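Local coordinates for protein endo-beta-1,2-glucanase (Talaromyces funiculosus, PDB 6IMU) that probably hydrolyses internal beta-1,2-glucosidic linkages within beta-1,2-glucan chains, as an endo-acting glycoside hydrolase, at residues S346-T351 with V359-N364; P248-L253 with S303-K308. All coordinates share one frame; numbering follows the deposited sequence.

Contact 1: S346-T351 with V359-N364. With NAG (2-acetamido-2-deoxy-beta-D-glucopyranose), chain E.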
# COMPACT_ATOMS: atom_id res chain seq x y z
N SER A 346 8.56 6.88 -0.76
CA SER A 346 7.95 7.92 0.06
C SER A 346 7.82 7.40 1.50
O SER A 346 7.31 6.29 1.73
CB SER A 346 6.62 8.34 -0.50
OG SER A 346 6.74 8.74 -1.85
N ILE A 347 8.26 8.20 2.46
CA ILE A 347 8.50 7.72 3.81
C ILE A 347 8.64 8.91 4.77
O ILE A 347 9.05 10.01 4.38
CB ILE A 347 9.77 6.83 3.83
CG1 ILE A 347 9.84 5.96 5.08
CG2 ILE A 347 11.03 7.67 3.65
CD1 ILE A 347 8.82 4.85 5.12
N ASN A 348 8.32 8.65 6.04
CA ASN A 348 8.59 9.58 7.12
C ASN A 348 10.11 9.72 7.28
O ASN A 348 10.86 8.76 7.12
CB ASN A 348 7.92 9.17 8.43
CG ASN A 348 6.46 9.55 8.46
OD1 ASN A 348 6.14 10.70 8.72
ND2 ASN A 348 5.57 8.60 8.21
N ASN A 349 10.53 10.96 7.59
CA ASN A 349 11.91 11.32 7.85
C ASN A 349 12.28 10.86 9.27
O ASN A 349 11.42 10.38 10.01
CB ASN A 349 12.10 12.84 7.72
CG ASN A 349 13.51 13.25 7.35
OD1 ASN A 349 14.44 12.45 7.40
ND2 ASN A 349 13.66 14.51 6.97
N VAL A 350 13.55 11.05 9.63
CA VAL A 350 14.09 10.60 10.92
C VAL A 350 13.40 11.34 12.08
O VAL A 350 12.83 12.42 11.91
CB VAL A 350 15.62 10.78 10.99
CG1 VAL A 350 16.32 9.93 9.95
CG2 VAL A 350 16.05 12.23 10.87
N THR A 351 13.45 10.70 13.25
CA THR A 351 13.07 11.27 14.52
C THR A 351 14.23 12.12 15.05
O THR A 351 15.38 11.71 14.99
CB THR A 351 12.75 10.18 15.55
OG1 THR A 351 11.62 9.43 15.09
CG2 THR A 351 12.45 10.72 16.93
N VAL A 359 10.82 14.66 11.86
CA VAL A 359 11.19 16.01 11.42
C VAL A 359 10.44 16.41 10.14
O VAL A 359 10.45 17.57 9.78
CB VAL A 359 12.72 16.17 11.23
CG1 VAL A 359 13.46 16.00 12.56
CG2 VAL A 359 13.29 15.25 10.15
N GLY A 360 9.81 15.44 9.46
CA GLY A 360 8.98 15.69 8.28
C GLY A 360 8.71 14.42 7.50
O GLY A 360 9.05 13.32 7.95
N TYR A 361 8.07 14.56 6.33
CA TYR A 361 7.78 13.44 5.43
C TYR A 361 8.51 13.65 4.10
O TYR A 361 8.49 14.75 3.55
CB TYR A 361 6.27 13.30 5.23
CG TYR A 361 5.87 12.06 4.46
CD1 TYR A 361 5.65 10.86 5.11
CD2 TYR A 361 5.72 12.10 3.08
CE1 TYR A 361 5.28 9.72 4.40
CE2 TYR A 361 5.36 10.98 2.36
CZ TYR A 361 5.13 9.78 3.03
OH TYR A 361 4.78 8.68 2.32
N ILE A 362 9.18 12.60 3.62
CA ILE A 362 9.92 12.61 2.35
C ILE A 362 9.08 11.88 1.30
O ILE A 362 9.10 10.66 1.25
CB ILE A 362 11.32 11.98 2.49
CG1 ILE A 362 12.12 12.59 3.64
CG2 ILE A 362 12.07 12.10 1.17
CD1 ILE A 362 13.28 11.72 4.11
N SER A 363 8.36 12.64 0.47
CA SER A 363 7.58 12.11 -0.64
C SER A 363 8.50 11.69 -1.80
O SER A 363 8.27 10.64 -2.41
CB SER A 363 6.56 13.12 -1.12
OG SER A 363 5.58 13.35 -0.13
N ASN A 364 9.51 12.53 -2.08
CA ASN A 364 10.24 12.50 -3.36
C ASN A 364 11.51 11.64 -3.26
O ASN A 364 12.62 12.09 -3.56
CB ASN A 364 10.55 13.92 -3.87
CG ASN A 364 11.34 14.77 -2.89
OD1 ASN A 364 11.23 14.59 -1.67
ND2 ASN A 364 12.14 15.68 -3.41
C1 NAG E . 14.90 15.13 6.57
C2 NAG E . 14.57 16.44 5.87
C3 NAG E . 15.86 17.09 5.37
C4 NAG E . 16.80 17.34 6.54
C5 NAG E . 17.02 16.03 7.28
C6 NAG E . 17.87 16.24 8.53
C7 NAG E . 12.31 16.40 4.85
C8 NAG E . 11.57 16.32 3.54
N2 NAG E . 13.63 16.28 4.75
O3 NAG E . 15.53 18.31 4.72
O4 NAG E . 18.06 17.88 6.08
O5 NAG E . 15.77 15.43 7.67
O6 NAG E . 17.98 14.96 9.17
O7 NAG E . 11.73 16.60 5.91
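Ile347 and Ile362 form the hydrogen-bonded pair of a small antiparallel beta hairpin: Ile362 N reaches Ile347 O at 2.7 Å, and Ile347 N returns a bond to Ile362 O. Nearer the turn, Asn349 N gives to Gly360 O, and Val359 N to Val350 O. At the end away from the turn, Ser346 OG meets a lone pair of Ser363 O in its carbonyl plane at 2.5 Å, a small hydroxyl closing the pairing.

The side chain to follow is Asn349. Its CB lies 3.1 Å from Gly360 O, and chi1 of -154° swings CG away from the backbone N, out over the neighbouring strand. OD1 turns back to take Val350 N at 2.8 Å, the donor standing above the amide's carbonyl plane, while Ile362 CD1 packs against OD1. At the tip, ND2 is bonded covalently to NAG C1 (1.4 Å), passes Val359 CG2 at 3.3 Å, and makes a weak hydrogen bond to NAG O7. Gly360 suits its place because a beta carbon there would collide with O7.

Tyr361, on the face it shares with Asn348, lays one side of its ring over the Ile347 peptide, CE1 being 3.5 Å from Ile347 C. Asn348 OD1 comes to the ring edge, with the amide plane 85° from the ring; Asn348 ND2 hydrogen-bonds Glu418 OE2 on strand 415-421.

Asn349, Val350 and Thr351 make an N-glycosylation sequon (Asn-X-Thr), and the bond to the sugar shows it used, which is consistent with passage through the secretory pathway.

Contact 2: P248-L253 with S303-K308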
# COMPACT_ATOMS: atom_id res chain seq x y z
N PRO A 248 -0.42 6.08 -14.28
CA PRO A 248 -0.46 4.64 -14.03
C PRO A 248 -0.15 4.17 -12.59
O PRO A 248 0.04 2.98 -12.38
CB PRO A 248 0.64 4.07 -14.96
CG PRO A 248 1.18 5.25 -15.74
CD PRO A 248 0.83 6.49 -14.94
N TYR A 249 -0.14 5.09 -11.62
CA TYR A 249 0.25 4.74 -10.24
C TYR A 249 -1.04 4.38 -9.48
O TYR A 249 -1.95 3.80 -10.07
CB TYR A 249 1.18 5.82 -9.69
CG TYR A 249 2.16 6.31 -10.73
CD1 TYR A 249 2.98 5.42 -11.41
CD2 TYR A 249 2.22 7.65 -11.09
CE1 TYR A 249 3.85 5.85 -12.40
CE2 TYR A 249 3.08 8.09 -12.09
CZ TYR A 249 3.90 7.19 -12.74
OH TYR A 249 4.75 7.62 -13.72
N GLU A 250 -1.11 4.68 -8.18
CA GLU A 250 -2.11 4.03 -7.31
C GLU A 250 -3.52 4.47 -7.70
O GLU A 250 -4.47 3.72 -7.49
CB GLU A 250 -1.87 4.33 -5.83
CG GLU A 250 -0.46 4.01 -5.36
CD GLU A 250 0.44 5.23 -5.32
OE1 GLU A 250 0.68 5.83 -6.39
OE2 GLU A 250 0.86 5.60 -4.21
N GLY A 251 -3.64 5.67 -8.29
CA GLY A 251 -4.92 6.26 -8.68
C GLY A 251 -5.65 5.45 -9.75
O GLY A 251 -6.86 5.63 -9.96
N GLU A 252 -4.92 4.55 -10.43
CA GLU A 252 -5.49 3.78 -11.52
C GLU A 252 -6.56 2.81 -11.00
O GLU A 252 -7.47 2.44 -11.75
CB GLU A 252 -4.39 3.04 -12.29
CG GLU A 252 -4.88 2.50 -13.62
CD GLU A 252 -3.74 2.04 -14.51
OE1 GLU A 252 -3.36 0.86 -14.42
OE2 GLU A 252 -3.21 2.89 -15.25
N LEU A 253 -6.45 2.41 -9.73
CA LEU A 253 -7.46 1.54 -9.12
C LEU A 253 -8.83 2.24 -9.14
O LEU A 253 -9.85 1.60 -9.42
CB LEU A 253 -7.03 1.16 -7.70
CG LEU A 253 -5.80 0.26 -7.61
CD1 LEU A 253 -5.46 -0.02 -6.15
CD2 LEU A 253 -6.01 -1.04 -8.38
N SER A 303 8.72 3.08 -4.69
CA SER A 303 8.10 1.75 -4.70
C SER A 303 6.57 1.83 -4.52
O SER A 303 5.85 1.02 -5.12
CB SER A 303 8.71 0.88 -3.64
OG SER A 303 10.07 0.61 -3.92
N HIS A 304 6.12 2.78 -3.70
CA HIS A 304 4.71 2.99 -3.37
C HIS A 304 3.84 3.05 -4.63
O HIS A 304 2.70 2.57 -4.62
CB HIS A 304 4.56 4.27 -2.53
CG HIS A 304 3.34 4.30 -1.68
ND1 HIS A 304 2.08 4.43 -2.23
CD2 HIS A 304 3.17 4.24 -0.34
CE1 HIS A 304 1.18 4.44 -1.26
NE2 HIS A 304 1.83 4.32 -0.09
N GLU A 305 4.39 3.61 -5.72
CA GLU A 305 3.67 3.88 -6.97
C GLU A 305 3.15 2.59 -7.64
O GLU A 305 2.27 2.67 -8.49
CB GLU A 305 4.59 4.62 -7.95
CG GLU A 305 4.98 6.01 -7.47
CD GLU A 305 6.20 6.63 -8.14
OE1 GLU A 305 6.55 6.21 -9.27
OE2 GLU A 305 6.80 7.55 -7.52
N THR A 306 3.71 1.44 -7.27
CA THR A 306 3.42 0.14 -7.89
C THR A 306 2.26 -0.57 -7.16
O THR A 306 1.91 -1.68 -7.53
CB THR A 306 4.72 -0.69 -7.91
OG1 THR A 306 5.67 0.04 -8.69
CG2 THR A 306 4.55 -2.08 -8.48
N TRP A 307 1.66 0.10 -6.17
CA TRP A 307 0.70 -0.53 -5.24
C TRP A 307 -0.43 -1.27 -5.98
O TRP A 307 -0.90 -2.30 -5.48
CB TRP A 307 0.14 0.48 -4.24
CG TRP A 307 -0.69 -0.26 -3.24
CD1 TRP A 307 -2.05 -0.29 -3.16
CD2 TRP A 307 -0.21 -1.29 -2.35
NE1 TRP A 307 -2.44 -1.18 -2.19
CE2 TRP A 307 -1.34 -1.82 -1.70
CE3 TRP A 307 1.05 -1.78 -2.03
CZ2 TRP A 307 -1.23 -2.82 -0.74
CZ3 TRP A 307 1.16 -2.77 -1.08
CH2 TRP A 307 0.03 -3.27 -0.43
N LYS A 308 -0.88 -0.75 -7.12
CA LYS A 308 -2.08 -1.27 -7.84
C LYS A 308 -1.95 -2.77 -8.14
O LYS A 308 -2.96 -3.48 -8.15
CB LYS A 308 -2.31 -0.51 -9.15
CG LYS A 308 -1.28 -0.75 -10.24
CD LYS A 308 -1.39 0.22 -11.39
CE LYS A 308 -0.49 -0.14 -12.54
NZ LYS A 308 -0.75 0.72 -13.72
O HOH W 1 2.22 1.47 -11.70
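Tyr249 and Glu305 bring their backbones to 4.8 Å, CA to CA, where a type I turn running from Tyr249 to Glu252 into helix 252-261 meets the 3-10 segment 303-307. There Tyr249 CA makes a CA-H...O contact to Glu305 O. The flat Tyr249 ring suits the slot it fills: it lies alongside Glu305, whose CB sits 3.9 Å from Tyr249 CD1, with Glu305 OE1 over one face, toward the rim, and Pro248 CD over the centre of the other. The Tyr249 hydroxyl goes to Lys297 O, and the Glu305 carboxylate takes Trp300 N and Tyr299 N.

Glu250 has a chain flexible enough to bend at chi2 (98°), which brings its carboxylate to the edge of the His304 ring; Glu250 OE2 receives His304 ND1 at 2.6 Å on its anti side, 33° out of the carboxylate plane. This is a His-carboxylate hydrogen bond in the conformer described, and since the ring has a second position it may not be permanent; NE2 bonds Asp434. The contact is buried near the molecule's centre, in a mainly helical architecture consistent with an (alpha/alpha)6 barrel.

Lys308 is long enough to run its extended chain past Leu253, whose CD2 is 3.8 Å from Lys308 CB, and to end among oxygens. NZ gives to Pro248 O at 2.7 Å, forms a salt bridge with Glu252 OE1, also at 2.7 Å, from above the carboxylate plane, and hydrogen-bonds Tyr472 OH. A leucine here would probably leave Glu252 short of one cationic mate and open a gap beside Pro248 O. Glu252 also takes Tyr314 OH and Lys276.

How the contacts relate
From the N terminus, past the helices and strands of the first 247 residues, the chain enters 248-253. It then runs through helices 252-261 and 266-276 and the strands 282-287 and 290-296 before 303-308 returns to close contact 2, a loop of 49 residues. Helix 318-337 follows, and only then does contact 1 close a tight hairpin with seven residues between its segments. The two loops stand in series, neither nested nor crossed. Their centres are about 19 Å apart and their nearest atoms about 5 Å. Contact 2 ties helix 252-261 to the 3-10 segment in the interior, whereas contact 1 folds a hairpin against strands 415-421 and 427-432. Ser302, beside contact 2, hydrogen-bonds Ser346 of contact 1.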